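Local coordinates for protein pectate lyase (Bacillus, PDB 3VMW) that probably cleaves pectate, the galacturonate polymer of plant cell walls, as a secreted pectate lyase of polysaccharide lyase family 1, at residues 66-71 and 95-100; 207-212 and 229-234; 51-56 and 87-92. All coordinates share one frame; numbering follows the deposited sequence.

All three contacts join parallel strands of one right-handed beta-helix. Contacts 1 and 3 share its first coils and touch. Strand 55-56 is followed by 66-68 and strand 89-93 by 97-103, and Ile56 and Phe92 of contact 3 pack on Ile66 of contact 1. Contact 2 lies on the opposite side of the chain's centre, about 25 Å from contact 1 and 30 Å from contact 3, centre to centre. Its touching residues are all buried once the bound sugar is counted, and arginines gather round galacturonate. Contact 1 is mostly buried, with a salt bridge on its polar face. Contact 3 is partly buried, with polar groups outside and aliphatics packed on one phenylalanine ring within.

Contact 1: 66-71 and 95-100; sequences IDVKNH and IGIRLS. With SO4 (sulfate ion), chain F.
Asp67 and Arg98 both send CG trans to the backbone N (chi1 -154° and -174°), which lays their side chains side by side on one face of the parallel strands 66-68 and 97-100. A bend at chi3 of Arg98 (59°) brings the guanidinium round to the carboxylate. Arg98 NH1 makes a nearly straight salt-bridge bond of 3.1 Å to Asp67 OD1. That oxygen lies in the guanidinium plane but is met from above the carboxylate plane. Arg98 NH2 has a second acid partner, Glu119. Lys69 passes CE close to Ser100 OG, 3.3 Å away. Its NZ bonds O2 of a sulfate, probably from the crystallisation liquor, at 2.9 Å. A water links Arg98 NE to Ser100 OG. Four backbone bonds zip the strands together, the first from Ile66 N to Gly96 O. On the other face, shared with Ile66, Val68 CB packs on Leu99 CD2 at 3.7 Å. Ile95, from the loop before strand 97-100, crosses Ile66 at about a right angle. This is the ladder between successive coils of a parallel beta-helix. Strand 123-126 bonds to the backbone of Ile97 and Leu99. Leu99 packs on Ile105 and Ile107 of strand 105-108, and helix 28-40 covers Ile66 through Ile31.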
loop_
_atom_site.group_PDB
_atom_site.type_symbol
_atom_site.label_atom_id
_atom_site.label_comp_id
_atom_site.label_asym_id
_atom_site.label_seq_id
_atom_site.Cartn_x
_atom_site.Cartn_y
_atom_site.Cartn_z
ATOM N N ILE A 66 11.535 -11.095 1.516
ATOM C CA ILE A 66 12.649 -10.182 1.647
ATOM C C ILE A 66 12.485 -9.422 2.964
ATOM O O ILE A 66 11.523 -8.657 3.152
ATOM C CB ILE A 66 12.738 -9.236 0.453
ATOM C CG1 ILE A 66 12.873 -10.053 -0.851
ATOM C CG2 ILE A 66 13.911 -8.265 0.658
ATOM C CD1 ILE A 66 14.234 -10.833 -1.016
ATOM N N ASP A 67 13.405 -9.687 3.894
ATOM C CA ASP A 67 13.216 -9.354 5.321
ATOM C C ASP A 67 13.901 -8.020 5.616
ATOM O O ASP A 67 15.091 -7.980 5.950
ATOM C CB ASP A 67 13.833 -10.507 6.155
ATOM C CG ASP A 67 13.220 -10.682 7.571
ATOM O OD1 ASP A 67 12.282 -9.971 7.929
ATOM O OD2 ASP A 67 13.738 -11.554 8.327
ATOM N N VAL A 68 13.162 -6.925 5.508
ATOM C CA VAL A 68 13.698 -5.608 5.880
ATOM C C VAL A 68 13.481 -5.408 7.374
ATOM O O VAL A 68 12.472 -4.820 7.819
ATOM C CB VAL A 68 13.060 -4.438 5.058
ATOM C CG1 VAL A 68 13.665 -3.094 5.456
ATOM C CG2 VAL A 68 13.258 -4.685 3.543
ATOM N N LYS A 69 14.431 -5.932 8.143
ATOM C CA LYS A 69 14.296 -6.035 9.584
ATOM C C LYS A 69 15.693 -6.018 10.113
ATOM O O LYS A 69 16.599 -6.555 9.484
ATOM C CB LYS A 69 13.664 -7.387 9.970
ATOM C CG LYS A 69 13.495 -7.609 11.482
ATOM C CD LYS A 69 13.026 -9.049 11.808
ATOM C CE LYS A 69 11.559 -9.310 11.368
ATOM N NZ LYS A 69 11.105 -10.629 11.971
ATOM N N ASN A 70 15.877 -5.399 11.263
ATOM C CA ASN A 70 17.190 -5.427 11.923
ATOM C C ASN A 70 17.589 -6.874 12.183
ATOM O O ASN A 70 16.759 -7.688 12.620
ATOM C CB ASN A 70 17.104 -4.644 13.237
ATOM C CG ASN A 70 18.465 -4.488 13.919
ATOM O OD1 ASN A 70 19.053 -5.466 14.363
ATOM N ND2 ASN A 70 18.945 -3.252 14.022
ATOM N N HIS A 71 18.858 -7.186 11.969
ATOM C CA HIS A 71 19.335 -8.564 12.082
ATOM C C HIS A 71 19.148 -9.151 13.488
ATOM O O HIS A 71 18.987 -10.375 13.640
ATOM C CB HIS A 71 20.811 -8.680 11.654
ATOM C CG HIS A 71 21.792 -8.245 12.707
ATOM N ND1 HIS A 71 22.067 -6.914 12.971
ATOM C CD2 HIS A 71 22.549 -8.965 13.575
ATOM C CE1 HIS A 71 22.965 -6.838 13.938
ATOM N NE2 HIS A 71 23.269 -8.067 14.328
ATOM N N ILE A 95 7.646 -13.533 -4.547
ATOM C CA ILE A 95 8.232 -13.239 -3.235
ATOM C C ILE A 95 8.012 -11.774 -2.910
ATOM O O ILE A 95 8.242 -10.896 -3.745
ATOM C CB ILE A 95 9.755 -13.629 -3.141
ATOM C CG1 ILE A 95 10.318 -13.338 -1.743
ATOM C CG2 ILE A 95 10.578 -12.882 -4.156
ATOM C CD1 ILE A 95 11.736 -14.043 -1.450
ATOM N N GLY A 96 7.554 -11.512 -1.700
ATOM C CA GLY A 96 7.237 -10.150 -1.300
ATOM C C GLY A 96 8.244 -9.583 -0.322
ATOM O O GLY A 96 9.204 -10.246 0.082
ATOM N N ILE A 97 8.017 -8.333 0.060
ATOM C CA ILE A 97 8.919 -7.619 0.955
ATOM C C ILE A 97 8.208 -7.399 2.278
ATOM O O ILE A 97 7.008 -7.045 2.288
ATOM C CB ILE A 97 9.271 -6.254 0.349
ATOM C CG1 ILE A 97 9.980 -6.471 -0.987
ATOM C CG2 ILE A 97 10.077 -5.410 1.336
ATOM C CD1 ILE A 97 10.372 -5.148 -1.690
ATOM N N ARG A 98 8.913 -7.623 3.389
ATOM C CA ARG A 98 8.342 -7.280 4.708
ATOM C C ARG A 98 9.160 -6.183 5.395
ATOM O O ARG A 98 10.384 -6.321 5.555
ATOM C CB ARG A 98 8.254 -8.501 5.636
ATOM C CG ARG A 98 7.510 -8.164 6.969
ATOM C CD ARG A 98 7.280 -9.410 7.825
ATOM N NE ARG A 98 8.567 -10.033 8.144
ATOM C CZ ARG A 98 8.701 -11.248 8.657
ATOM N NH1 ARG A 98 9.920 -11.723 8.907
ATOM N NH2 ARG A 98 7.631 -11.986 8.912
ATOM N N LEU A 99 8.496 -5.087 5.782
ATOM C CA LEU A 99 9.140 -4.051 6.599
ATOM C C LEU A 99 8.754 -4.276 8.058
ATOM O O LEU A 99 7.553 -4.184 8.393
ATOM C CB LEU A 99 8.700 -2.640 6.200
ATOM C CG LEU A 99 8.750 -2.203 4.724
ATOM C CD1 LEU A 99 8.696 -0.671 4.575
ATOM C CD2 LEU A 99 9.914 -2.733 4.046
ATOM N N SER A 100 9.746 -4.562 8.909
ATOM C CA SER A 100 9.480 -4.717 10.353
ATOM C C SER A 100 10.292 -3.698 11.129
ATOM O O SER A 100 11.538 -3.731 11.117
ATOM C CB SER A 100 9.876 -6.111 10.900
ATOM O OG SER A 100 9.405 -7.148 10.069
HETATM S S SO4 F . 11.921 -11.327 15.636
HETATM O O1 SO4 F . 10.614 -11.637 16.218
HETATM O O2 SO4 F . 11.830 -10.185 14.754
HETATM O O3 SO4 F . 12.734 -11.005 16.805
HETATM O O4 SO4 F . 12.448 -12.476 14.912
HETATM O O HOH W 1 10.707 -8.159 7.950
HETATM O O HOH W 2 13.796 -4.222 12.616
#

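Contact 2: 207-212 and 229-234; sequences RVPLIR and TAINSR. With ADA (alpha-D-galactopyranuronic acid), chain B; SO4 (sulfate ion), chain C.
A galacturonate site lies over this pair of beta-helix strands, with Arg207 and Arg234 gripping the sugar, and Val208 N bonds Ala230 O in the backbone below. Arg234 bends at chi3 (81°) and presents its edge to the sugar carboxylate. NH2 of Arg234 bonds O6A at 2.7 Å, and NH1 of Arg234 bonds O6B at 2.8 Å. Arg207 is extended and reaches the ring oxygen O5 with NH2, at 3.3 Å. Its NH1 and NH2 also bind a sulfate, shared with Lys177. Arg212 sets one guanidinium face against Arg234 CZ, the planes 46° apart, and its NE pairs with Asp185. Leu210 CD1 comes obliquely to the Arg234 guanidinium, 3.5 Å from NH2. A lysine in place of Arg234 would probably be unable to meet both carboxylate oxygens in one plane, leaving the sugar acid freer to turn. Below, Asn232 N bonds Pro209 O, Ile211 N bonds Asn232 O at 2.8 Å, and Arg234 N bonds Ile211 O. The peptide before Pro209 is cis. Val208 O is buried without a partner, and Ile231 CG1 packs on it at 3.2 Å. A basic groove on a parallel beta-helix face, holding acidic sugars, is typical of pectate lyases.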
loop_
_atom_site.group_PDB
_atom_site.type_symbol
_atom_site.label_atom_id
_atom_site.label_comp_id
_atom_site.label_asym_id
_atom_site.label_seq_id
_atom_site.Cartn_x
_atom_site.Cartn_y
_atom_site.Cartn_z
ATOM N N ARG A 207 -11.253 -4.673 -0.384
ATOM C CA ARG A 207 -10.211 -4.075 0.434
ATOM C C ARG A 207 -9.433 -2.995 -0.279
ATOM O O ARG A 207 -8.226 -3.154 -0.523
ATOM C CB ARG A 207 -9.239 -5.151 0.973
ATOM C CG ARG A 207 -9.943 -6.192 1.828
ATOM C CD ARG A 207 -8.876 -7.094 2.523
ATOM N NE ARG A 207 -9.502 -8.085 3.383
ATOM C CZ ARG A 207 -8.807 -8.926 4.146
ATOM N NH1 ARG A 207 -7.481 -8.890 4.101
ATOM N NH2 ARG A 207 -9.430 -9.787 4.939
ATOM N N VAL A 208 -10.092 -1.879 -0.583
ATOM C CA VAL A 208 -9.373 -0.847 -1.319
ATOM C C VAL A 208 -9.471 0.516 -0.659
ATOM O O VAL A 208 -10.010 1.442 -1.240
ATOM C CB VAL A 208 -9.881 -0.768 -2.764
ATOM C CG1 VAL A 208 -8.772 -0.151 -3.699
ATOM C CG2 VAL A 208 -10.253 -2.184 -3.264
ATOM N N PRO A 209 -8.966 0.635 0.572
ATOM C CA PRO A 209 -8.427 -0.441 1.411
ATOM C C PRO A 209 -9.496 -0.872 2.411
ATOM O O PRO A 209 -10.560 -0.223 2.538
ATOM C CB PRO A 209 -7.335 0.279 2.250
ATOM C CG PRO A 209 -7.464 1.808 1.902
ATOM C CD PRO A 209 -8.861 1.936 1.253
ATOM N N LEU A 210 -9.186 -1.941 3.148
ATOM C CA LEU A 210 -9.901 -2.242 4.386
ATOM C C LEU A 210 -9.218 -1.432 5.495
ATOM O O LEU A 210 -8.044 -1.680 5.813
ATOM C CB LEU A 210 -9.770 -3.721 4.685
ATOM C CG LEU A 210 -10.561 -4.342 5.873
ATOM C CD1 LEU A 210 -10.346 -5.867 5.921
ATOM C CD2 LEU A 210 -10.091 -3.754 7.165
ATOM N N ILE A 211 -9.930 -0.479 6.091
ATOM C CA ILE A 211 -9.302 0.388 7.076
ATOM C C ILE A 211 -9.938 0.188 8.457
ATOM O O ILE A 211 -11.128 0.408 8.614
ATOM C CB ILE A 211 -9.445 1.906 6.732
ATOM C CG1 ILE A 211 -9.064 2.211 5.276
ATOM C CG2 ILE A 211 -8.589 2.752 7.691
ATOM C CD1 ILE A 211 -9.607 3.605 4.859
ATOM N N ARG A 212 -9.134 -0.203 9.446
ATOM C CA ARG A 212 -9.568 -0.203 10.851
ATOM C C ARG A 212 -8.825 0.911 11.597
ATOM O O ARG A 212 -7.607 1.050 11.436
ATOM C CB ARG A 212 -9.211 -1.536 11.518
ATOM C CG ARG A 212 -9.882 -2.792 10.927
ATOM C CD ARG A 212 -9.387 -4.004 11.745
ATOM N NE ARG A 212 -10.171 -5.227 11.573
ATOM C CZ ARG A 212 -9.962 -6.150 10.649
ATOM N NH1 ARG A 212 -8.984 -6.007 9.756
ATOM N NH2 ARG A 212 -10.732 -7.241 10.635
ATOM N N THR A 229 -16.472 -4.508 -3.099
ATOM C CA THR A 229 -16.461 -3.261 -2.348
ATOM C C THR A 229 -15.109 -2.584 -2.476
ATOM O O THR A 229 -14.096 -3.248 -2.739
ATOM C CB THR A 229 -16.716 -3.514 -0.866
ATOM O OG1 THR A 229 -15.692 -4.383 -0.378
ATOM C CG2 THR A 229 -18.082 -4.212 -0.651
ATOM N N ALA A 230 -15.071 -1.262 -2.300
ATOM C CA ALA A 230 -13.766 -0.576 -2.348
ATOM C C ALA A 230 -13.325 -0.141 -0.953
ATOM O O ALA A 230 -12.758 -0.917 -0.204
ATOM C CB ALA A 230 -13.805 0.638 -3.313
ATOM N N ILE A 231 -13.615 1.102 -0.584
ATOM C CA ILE A 231 -13.102 1.619 0.680
ATOM C C ILE A 231 -14.013 1.158 1.826
ATOM O O ILE A 231 -15.194 1.460 1.834
ATOM C CB ILE A 231 -13.089 3.141 0.637
ATOM C CG1 ILE A 231 -12.209 3.608 -0.545
ATOM C CG2 ILE A 231 -12.584 3.713 1.971
ATOM C CD1 ILE A 231 -12.498 5.125 -0.886
ATOM N N ASN A 232 -13.443 0.442 2.785
ATOM C CA ASN A 232 -14.203 -0.108 3.888
ATOM C C ASN A 232 -13.690 0.508 5.179
ATOM O O ASN A 232 -12.570 0.230 5.584
ATOM C CB ASN A 232 -14.004 -1.631 3.934
ATOM C CG ASN A 232 -14.912 -2.302 4.967
ATOM O OD1 ASN A 232 -15.634 -1.616 5.692
ATOM N ND2 ASN A 232 -14.875 -3.649 5.038
ATOM N N SER A 233 -14.499 1.339 5.823
ATOM C CA SER A 233 -14.021 2.131 6.947
ATOM C C SER A 233 -14.660 1.584 8.215
ATOM O O SER A 233 -15.860 1.604 8.353
ATOM C CB SER A 233 -14.372 3.613 6.755
ATOM O OG SER A 233 -13.932 4.408 7.846
ATOM N N ARG A 234 -13.827 1.076 9.118
ATOM C CA ARG A 234 -14.305 0.292 10.264
ATOM C C ARG A 234 -13.763 0.810 11.589
ATOM O O ARG A 234 -12.703 1.452 11.635
ATOM C CB ARG A 234 -13.855 -1.163 10.087
ATOM C CG ARG A 234 -14.593 -1.876 8.960
ATOM C CD ARG A 234 -13.738 -2.980 8.345
ATOM N NE ARG A 234 -13.770 -4.216 9.147
ATOM C CZ ARG A 234 -13.705 -5.442 8.625
ATOM N NH1 ARG A 234 -13.768 -6.514 9.411
ATOM N NH2 ARG A 234 -13.566 -5.595 7.303
HETATM C C1 ADA B . -12.608 -11.305 4.032
HETATM C C2 ADA B . -11.826 -12.391 4.758
HETATM C C3 ADA B . -12.351 -12.613 6.135
HETATM C C4 ADA B . -12.443 -11.415 6.934
HETATM C C5 ADA B . -13.197 -10.317 6.190
HETATM C C6 ADA B . -13.235 -9.017 6.845
HETATM O O2 ADA B . -11.983 -13.543 3.986
HETATM O O3 ADA B . -11.467 -13.558 6.798
HETATM O O4 ADA B . -11.113 -10.956 7.186
HETATM O O5 ADA B . -12.692 -10.129 4.803
HETATM O O6B ADA B . -13.543 -8.929 8.062
HETATM O O6A ADA B . -13.038 -7.950 6.173
HETATM S S SO4 C . -6.107 -11.725 6.137
HETATM O O1 SO4 C . -6.677 -11.453 7.455
HETATM O O2 SO4 C . -7.207 -11.912 5.195
HETATM O O3 SO4 C . -5.248 -10.610 5.732
HETATM O O4 SO4 C . -5.263 -12.922 6.140
HETATM O O HOH W 3 -13.562 -3.480 0.992
HETATM O O HOH W 4 -13.096 -7.727 12.178
#

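Contact 3: 51-56 and 87-92; sequences YVNGTI and GTNGEF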
loop_
_atom_site.group_PDB
_atom_site.type_symbol
_atom_site.label_atom_id
_atom_site.label_comp_id
_atom_site.label_asym_id
_atom_site.label_seq_id
_atom_site.Cartn_x
_atom_site.Cartn_y
_atom_site.Cartn_z
ATOM N N TYR A 51 19.436 -1.014 -6.138
ATOM C CA TYR A 51 18.773 -1.031 -7.423
ATOM C C TYR A 51 18.544 -2.458 -7.863
ATOM O O TYR A 51 19.488 -3.267 -7.985
ATOM C CB TYR A 51 19.595 -0.265 -8.475
ATOM C CG TYR A 51 19.527 1.233 -8.294
ATOM C CD1 TYR A 51 18.365 1.936 -8.602
ATOM C CD2 TYR A 51 20.626 1.951 -7.828
ATOM C CE1 TYR A 51 18.296 3.308 -8.443
ATOM C CE2 TYR A 51 20.565 3.319 -7.662
ATOM C CZ TYR A 51 19.394 3.993 -7.976
ATOM O OH TYR A 51 19.314 5.357 -7.826
ATOM N N VAL A 52 17.281 -2.784 -8.071
ATOM C CA VAL A 52 16.920 -4.145 -8.425
ATOM C C VAL A 52 16.853 -4.308 -9.930
ATOM O O VAL A 52 16.028 -3.665 -10.604
ATOM C CB VAL A 52 15.611 -4.551 -7.811
ATOM C CG1 VAL A 52 15.293 -6.004 -8.171
ATOM C CG2 VAL A 52 15.686 -4.349 -6.304
ATOM N N ASN A 53 17.741 -5.152 -10.452
ATOM C CA ASN A 53 17.828 -5.379 -11.883
ATOM C C ASN A 53 17.938 -6.874 -12.181
ATOM O O ASN A 53 19.033 -7.409 -12.343
ATOM C CB ASN A 53 19.042 -4.657 -12.450
ATOM C CG ASN A 53 19.176 -4.836 -13.950
ATOM O OD1 ASN A 53 18.183 -4.788 -14.683
ATOM N ND2 ASN A 53 20.403 -5.039 -14.414
ATOM N N GLY A 54 16.790 -7.532 -12.255
ATOM C CA GLY A 54 16.687 -8.969 -12.435
ATOM C C GLY A 54 15.367 -9.365 -11.774
ATOM O O GLY A 54 14.644 -8.508 -11.282
ATOM N N THR A 55 15.055 -10.655 -11.783
ATOM C CA THR A 55 13.820 -11.171 -11.227
ATOM C C THR A 55 14.166 -11.842 -9.899
ATOM O O THR A 55 14.929 -12.824 -9.868
ATOM C CB THR A 55 13.204 -12.210 -12.189
ATOM O OG1 THR A 55 12.912 -11.582 -13.438
ATOM C CG2 THR A 55 11.924 -12.792 -11.628
ATOM N N ILE A 56 13.638 -11.281 -8.817
ATOM C CA ILE A 56 13.849 -11.809 -7.469
ATOM C C ILE A 56 12.795 -12.889 -7.286
ATOM O O ILE A 56 11.626 -12.653 -7.588
ATOM C CB ILE A 56 13.638 -10.702 -6.399
ATOM C CG1 ILE A 56 14.430 -9.456 -6.768
ATOM C CG2 ILE A 56 14.023 -11.213 -4.951
ATOM C CD1 ILE A 56 15.966 -9.767 -7.101
ATOM N N GLY A 87 14.507 0.506 -14.722
ATOM C CA GLY A 87 13.635 0.416 -15.886
ATOM C C GLY A 87 12.402 -0.420 -15.549
ATOM O O GLY A 87 11.704 -0.171 -14.559
ATOM N N THR A 88 12.111 -1.398 -16.391
ATOM C CA THR A 88 10.966 -2.265 -16.162
ATOM C C THR A 88 11.474 -3.613 -15.652
ATOM O O THR A 88 10.753 -4.620 -15.664
ATOM C CB THR A 88 10.131 -2.456 -17.453
ATOM O OG1 THR A 88 10.975 -2.922 -18.508
ATOM C CG2 THR A 88 9.500 -1.136 -17.894
ATOM N N ASN A 89 12.714 -3.610 -15.173
ATOM C CA ASN A 89 13.369 -4.845 -14.749
ATOM C C ASN A 89 13.495 -5.075 -13.256
ATOM O O ASN A 89 14.238 -5.947 -12.834
ATOM C CB ASN A 89 14.761 -4.914 -15.348
ATOM C CG ASN A 89 14.840 -5.922 -16.428
ATOM O OD1 ASN A 89 14.991 -7.120 -16.160
ATOM N ND2 ASN A 89 14.689 -5.468 -17.668
ATOM N N GLY A 90 12.778 -4.310 -12.443
ATOM C CA GLY A 90 12.876 -4.551 -11.016
ATOM C C GLY A 90 11.730 -5.448 -10.597
ATOM O O GLY A 90 10.705 -4.958 -10.137
ATOM N N GLU A 91 11.886 -6.756 -10.769
ATOM C CA GLU A 91 10.750 -7.644 -10.619
ATOM C C GLU A 91 10.925 -8.616 -9.449
ATOM O O GLU A 91 11.967 -9.253 -9.338
ATOM C CB GLU A 91 10.555 -8.435 -11.909
ATOM C CG GLU A 91 9.280 -9.249 -11.912
ATOM C CD GLU A 91 9.246 -10.287 -13.021
ATOM O OE1 GLU A 91 10.226 -10.379 -13.803
ATOM O OE2 GLU A 91 8.239 -11.024 -13.097
ATOM N N PHE A 92 9.889 -8.743 -8.627
ATOM C CA PHE A 92 9.807 -9.725 -7.537
ATOM C C PHE A 92 8.660 -10.640 -7.904
ATOM O O PHE A 92 7.483 -10.238 -7.848
ATOM C CB PHE A 92 9.488 -9.038 -6.198
ATOM C CG PHE A 92 10.575 -8.117 -5.713
ATOM C CD1 PHE A 92 11.317 -8.439 -4.591
ATOM C CD2 PHE A 92 10.858 -6.930 -6.379
ATOM C CE1 PHE A 92 12.310 -7.600 -4.134
ATOM C CE2 PHE A 92 11.864 -6.098 -5.927
ATOM C CZ PHE A 92 12.587 -6.441 -4.799
#
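Ile56 N gives the shortest hydrogen bond of this contact, 2.7 Å and nearly straight, to Glu91 O. Beside it the Thr55 hydroxyl OG1 donates to Glu91 OE1 at 3.0 Å. Thr55 and Glu91 lie side by side and point the same way. Glu91 is extended beyond CG, its CG trans to the backbone N (chi1 -172°), which carries the carboxylate up to the hydroxyl. OG1 meets OE1 from above the carboxylate plane. The other oxygen, OE2, is bonded by His113 NE2, so the two ends of the carboxylate have separate partners and its rotation is probably fixed.

Gly54 makes the remaining backbone bonds. Its N donates to Asn89 O at 3.1 Å, and its O receives a weak bond from Glu91 N. Gly54 O and Asn89 O are both acceptors and lie close without bonding. The chain turns a corner at Gly54, with phi at 152°. Strand 51-53 therefore runs almost at right angles to 89-92, while 55-56 runs parallel to it. Gly90 CA approaches Val52 O at 3.3 Å in a CA-H...O contact, with a hydrogen instead of a beta carbon facing this oxygen.

Asn53 OD1 rests on Asn89 CB at the outer margin. Inside, Ile56 sets CG1 over the middle of the Phe92 ring, 3.9 Å from its centroid, in a CH-pi contact. Ile56 CB sits over the same face, 3.7 Å from Phe92 CD1. The Val52 and Phe92 side chains cross at about a right angle, with Val52 CG2 4.0 Å from Phe92 CZ. Ile31 of helix 28-40 packs on all three. Apolar side chains stacked from coil to coil inside are typical of the parallel beta-helix, the fold of pectate lyases, here in its first coils.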